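Local coordinates for protein glutaconate CoA-transferase subunit A (Acidaminococcus fermentans, PDB 1POI) that transfers coenzyme A from acetyl-CoA to glutaconate or (R)-2-hydroxyglutarate in the hydroxyglutarate pathway of glutamate degradation, at residues S183-K194 and I220-G231. Residues are numbered along the deposited sequence; the frame is centred on the assembly and turned at random.
Sequences SPDGTVRIWGGK and IRRDPTKNDIPG
The carbonyl O of V188 takes two backbone N-H groups from 220-231. D228 N lies 2.8 Å from V188 O, nearly in line with the C=O bond, and I229 N adds a weaker bond to the same oxygen. V188 N answers with a straight bond of 3.1 Å to I229 O. Both facing V188, D228 and I229 form a classic beta bulge on a single antiparallel bridge.

The D228 carboxylate lies over the next part of the other segment, towards I190. I190 N bonds D228 OD1 at 3.0 Å, from above the carboxylate plane.

R189 runs extended from CG to NE, past K226 to N227 and the I220 carbonyl. R189 NE meets N227 OD1 at 3.0 Å, almost along the amide C=O. The guanidinium and amide planes are only 26° apart. K226 lays CB and CD over one face of the R189 guanidinium, with CD 4.1 Å above its plane. The other end of the N227 amide, ND2, bonds I220 O at 2.8 Å, which fixes the amide flip. R189 NH2 makes a weak bond to the same carbonyl.

At the far end R221 NH2 bonds D185 OD2 at 2.6 Å, on its syn side, in a salt bridge. The planes of the D185 carboxylate and the R221 guanidinium stand 72° apart. D185 CG sits between its backbone N and carbonyl carbon (chi1 70°), which turns OD1 back to accept from T187 N in an Asx turn. R221 also pairs with an acidic side chain of a different protein in the assembly.

The bridge joins strand 188-189, at the edge of a small mixed sheet beside 181-182, to the chain after helix 217-221. Side by side, V188 and I229 pack on strand 174-179 of the parallel sheet, and I229 also touches helix 197-203.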
loop_
_atom_site.group_PDB
_atom_site.type_symbol
_atom_site.label_atom_id
_atom_site.label_comp_id
_atom_site.label_asym_id
_atom_site.label_seq_id
_atom_site.Cartn_x
_atom_site.Cartn_y
_atom_site.Cartn_z
ATOM N N SER A 183 12.990 10.552 -10.111
ATOM C CA SER A 183 12.361 11.852 -10.334
ATOM C C SER A 183 13.234 12.721 -11.251
ATOM O O SER A 183 14.398 12.369 -11.548
ATOM C CB SER A 183 12.162 12.563 -8.992
ATOM O OG SER A 183 13.266 12.323 -8.119
ATOM N N PRO A 184 12.694 13.848 -11.742
ATOM C CA PRO A 184 13.543 14.666 -12.602
ATOM C C PRO A 184 14.739 15.252 -11.824
ATOM O O PRO A 184 15.722 15.657 -12.419
ATOM C CB PRO A 184 12.588 15.754 -13.070
ATOM C CG PRO A 184 11.302 15.030 -13.134
ATOM C CD PRO A 184 11.301 14.299 -11.831
ATOM N N ASP A 185 14.659 15.312 -10.502
ATOM C CA ASP A 185 15.769 15.850 -9.740
ATOM C C ASP A 185 16.766 14.805 -9.321
ATOM O O ASP A 185 17.663 15.093 -8.531
ATOM C CB ASP A 185 15.301 16.654 -8.522
ATOM C CG ASP A 185 14.694 15.793 -7.409
ATOM O OD1 ASP A 185 14.999 14.588 -7.269
ATOM O OD2 ASP A 185 13.893 16.367 -6.647
ATOM N N GLY A 186 16.570 13.574 -9.778
ATOM C CA GLY A 186 17.516 12.527 -9.431
ATOM C C GLY A 186 17.175 11.619 -8.269
ATOM O O GLY A 186 17.952 10.697 -7.988
ATOM N N THR A 187 16.066 11.865 -7.563
ATOM C CA THR A 187 15.699 10.969 -6.471
ATOM C C THR A 187 15.381 9.595 -7.101
ATOM O O THR A 187 14.558 9.487 -8.033
ATOM C CB THR A 187 14.495 11.474 -5.670
ATOM O OG1 THR A 187 14.571 12.897 -5.517
ATOM C CG2 THR A 187 14.500 10.850 -4.298
ATOM N N VAL A 188 16.038 8.567 -6.569
ATOM C CA VAL A 188 15.942 7.195 -7.056
ATOM C C VAL A 188 15.323 6.179 -6.100
ATOM O O VAL A 188 15.714 6.091 -4.928
ATOM C CB VAL A 188 17.342 6.700 -7.450
ATOM C CG1 VAL A 188 17.339 5.226 -7.795
ATOM C CG2 VAL A 188 17.852 7.530 -8.600
ATOM N N ARG A 189 14.404 5.376 -6.648
ATOM C CA ARG A 189 13.686 4.319 -5.930
ATOM C C ARG A 189 14.044 2.957 -6.528
ATOM O O ARG A 189 13.710 2.693 -7.680
ATOM C CB ARG A 189 12.173 4.502 -6.104
ATOM C CG ARG A 189 11.395 4.815 -4.843
ATOM C CD ARG A 189 9.936 5.115 -5.179
ATOM N NE ARG A 189 9.324 6.041 -4.221
ATOM C CZ ARG A 189 8.018 6.292 -4.129
ATOM N NH1 ARG A 189 7.145 5.681 -4.928
ATOM N NH2 ARG A 189 7.579 7.213 -3.277
ATOM N N ILE A 190 14.745 2.126 -5.764
ATOM C CA ILE A 190 15.099 0.775 -6.178
ATOM C C ILE A 190 14.318 -0.252 -5.300
ATOM O O ILE A 190 14.638 -0.418 -4.115
ATOM C CB ILE A 190 16.582 0.482 -5.930
ATOM C CG1 ILE A 190 17.477 1.437 -6.726
ATOM C CG2 ILE A 190 16.887 -0.990 -6.251
ATOM C CD1 ILE A 190 18.975 1.189 -6.461
ATOM N N TRP A 191 13.300 -0.915 -5.854
ATOM C CA TRP A 191 12.547 -1.927 -5.107
ATOM C C TRP A 191 13.401 -3.219 -4.938
ATOM O O TRP A 191 14.127 -3.614 -5.849
ATOM C CB TRP A 191 11.295 -2.298 -5.862
ATOM C CG TRP A 191 10.493 -1.165 -6.410
ATOM C CD1 TRP A 191 10.501 0.141 -6.006
ATOM C CD2 TRP A 191 9.510 -1.258 -7.448
ATOM N NE1 TRP A 191 9.572 0.872 -6.729
ATOM C CE2 TRP A 191 8.950 0.036 -7.619
ATOM C CE3 TRP A 191 9.049 -2.302 -8.249
ATOM C CZ2 TRP A 191 7.950 0.304 -8.557
ATOM C CZ3 TRP A 191 8.063 -2.031 -9.180
ATOM C CH2 TRP A 191 7.520 -0.735 -9.327
ATOM N N GLY A 192 13.298 -3.886 -3.796
ATOM C CA GLY A 192 14.084 -5.087 -3.608
ATOM C C GLY A 192 15.512 -4.757 -3.228
ATOM O O GLY A 192 15.819 -3.604 -3.000
ATOM N N GLY A 193 16.368 -5.765 -3.090
ATOM C CA GLY A 193 17.754 -5.527 -2.732
ATOM C C GLY A 193 18.451 -4.580 -3.697
ATOM O O GLY A 193 18.156 -4.551 -4.887
ATOM N N LYS A 194 19.405 -3.824 -3.182
ATOM C CA LYS A 194 20.128 -2.850 -3.983
ATOM C C LYS A 194 21.495 -3.307 -4.449
ATOM O O LYS A 194 22.076 -2.684 -5.322
ATOM C CB LYS A 194 20.336 -1.571 -3.177
ATOM C CG LYS A 194 19.122 -0.718 -3.024
ATOM C CD LYS A 194 18.303 -1.053 -1.810
ATOM C CE LYS A 194 16.850 -0.903 -2.225
ATOM N NZ LYS A 194 15.845 -0.789 -1.135
ATOM N N ILE A 220 7.349 11.427 -5.618
ATOM C CA ILE A 220 8.368 10.564 -5.017
ATOM C C ILE A 220 8.709 10.897 -3.558
ATOM O O ILE A 220 9.395 10.136 -2.858
ATOM C CB ILE A 220 9.646 10.545 -5.926
ATOM C CG1 ILE A 220 10.521 9.341 -5.608
ATOM C CG2 ILE A 220 10.450 11.799 -5.746
ATOM C CD1 ILE A 220 11.353 8.882 -6.794
ATOM N N ARG A 221 8.207 12.031 -3.092
ATOM C CA ARG A 221 8.459 12.453 -1.732
ATOM C C ARG A 221 7.301 12.128 -0.816
ATOM O O ARG A 221 7.465 12.130 0.406
ATOM C CB ARG A 221 8.756 13.939 -1.697
ATOM C CG ARG A 221 10.090 14.255 -2.278
ATOM C CD ARG A 221 10.137 15.646 -2.873
ATOM N NE ARG A 221 11.308 15.741 -3.743
ATOM C CZ ARG A 221 12.558 15.710 -3.298
ATOM N NH1 ARG A 221 12.803 15.606 -1.995
ATOM N NH2 ARG A 221 13.564 15.689 -4.156
ATOM N N ARG A 222 6.138 11.836 -1.405
ATOM C CA ARG A 222 4.935 11.475 -0.652
ATOM C C ARG A 222 5.216 10.400 0.420
ATOM O O ARG A 222 4.530 10.349 1.436
ATOM C CB ARG A 222 3.824 11.008 -1.605
ATOM C CG ARG A 222 2.693 12.009 -1.825
ATOM C CD ARG A 222 3.190 13.330 -2.374
ATOM N NE ARG A 222 2.137 14.345 -2.465
ATOM C CZ ARG A 222 1.158 14.349 -3.372
ATOM N NH1 ARG A 222 1.081 13.389 -4.290
ATOM N NH2 ARG A 222 0.220 15.289 -3.332
ATOM N N ASP A 223 6.186 9.524 0.178
ATOM C CA ASP A 223 6.566 8.509 1.147
ATOM C C ASP A 223 8.095 8.390 1.095
ATOM O O ASP A 223 8.647 7.487 0.469
ATOM C CB ASP A 223 5.891 7.168 0.847
ATOM C CG ASP A 223 6.320 6.052 1.819
ATOM O OD1 ASP A 223 7.115 6.292 2.757
ATOM O OD2 ASP A 223 5.849 4.918 1.643
ATOM N N PRO A 224 8.793 9.225 1.877
ATOM C CA PRO A 224 10.252 9.257 1.937
ATOM C C PRO A 224 10.897 7.928 2.192
ATOM O O PRO A 224 12.014 7.701 1.756
ATOM C CB PRO A 224 10.516 10.202 3.094
ATOM C CG PRO A 224 9.324 11.105 3.082
ATOM C CD PRO A 224 8.222 10.120 2.895
ATOM N N THR A 225 10.176 7.025 2.842
ATOM C CA THR A 225 10.731 5.711 3.193
ATOM C C THR A 225 11.134 4.809 2.018
ATOM O O THR A 225 11.998 3.940 2.166
ATOM C CB THR A 225 9.786 4.907 4.174
ATOM O OG1 THR A 225 8.565 4.534 3.512
ATOM C CG2 THR A 225 9.448 5.750 5.414
ATOM N N LYS A 226 10.547 5.028 0.849
ATOM C CA LYS A 226 10.864 4.191 -0.294
ATOM C C LYS A 226 12.053 4.670 -1.135
ATOM O O LYS A 226 12.517 3.954 -2.026
ATOM C CB LYS A 226 9.632 4.062 -1.183
ATOM C CG LYS A 226 8.528 3.217 -0.593
ATOM C CD LYS A 226 7.165 3.684 -1.116
ATOM C CE LYS A 226 6.054 2.650 -0.876
ATOM N NZ LYS A 226 5.937 2.183 0.550
ATOM N N ASN A 227 12.555 5.869 -0.874
ATOM C CA ASN A 227 13.653 6.380 -1.680
ATOM C C ASN A 227 15.010 5.851 -1.205
ATOM O O ASN A 227 15.263 5.741 0.004
ATOM C CB ASN A 227 13.564 7.892 -1.708
ATOM C CG ASN A 227 12.164 8.364 -2.060
ATOM O OD1 ASN A 227 11.389 7.629 -2.654
ATOM N ND2 ASN A 227 11.825 9.570 -1.669
ATOM N N ASP A 228 15.876 5.498 -2.153
ATOM C CA ASP A 228 17.174 4.936 -1.809
ATOM C C ASP A 228 18.388 5.846 -2.050
ATOM O O ASP A 228 19.498 5.574 -1.537
ATOM C CB ASP A 228 17.372 3.639 -2.569
ATOM C CG ASP A 228 16.321 2.613 -2.246
ATOM O OD1 ASP A 228 15.229 2.647 -2.835
ATOM O OD2 ASP A 228 16.611 1.759 -1.405
ATOM N N ILE A 229 18.199 6.865 -2.894
ATOM C CA ILE A 229 19.254 7.817 -3.214
ATOM C C ILE A 229 18.656 9.210 -3.382
ATOM O O ILE A 229 17.592 9.363 -3.997
ATOM C CB ILE A 229 20.004 7.436 -4.507
ATOM C CG1 ILE A 229 20.609 6.042 -4.394
ATOM C CG2 ILE A 229 21.165 8.418 -4.750
ATOM C CD1 ILE A 229 20.852 5.433 -5.742
ATOM N N PRO A 230 19.304 10.234 -2.782
ATOM C CA PRO A 230 18.906 11.652 -2.819
ATOM C C PRO A 230 19.336 12.210 -4.155
ATOM O O PRO A 230 20.407 11.849 -4.646
ATOM C CB PRO A 230 19.767 12.286 -1.734
ATOM C CG PRO A 230 20.371 11.118 -0.977
ATOM C CD PRO A 230 20.524 10.062 -1.976
ATOM N N GLY A 231 18.553 13.138 -4.698
ATOM C CA GLY A 231 18.877 13.739 -5.978
ATOM C C GLY A 231 20.318 14.188 -6.146
ATOM O O GLY A 231 20.938 13.910 -7.178
#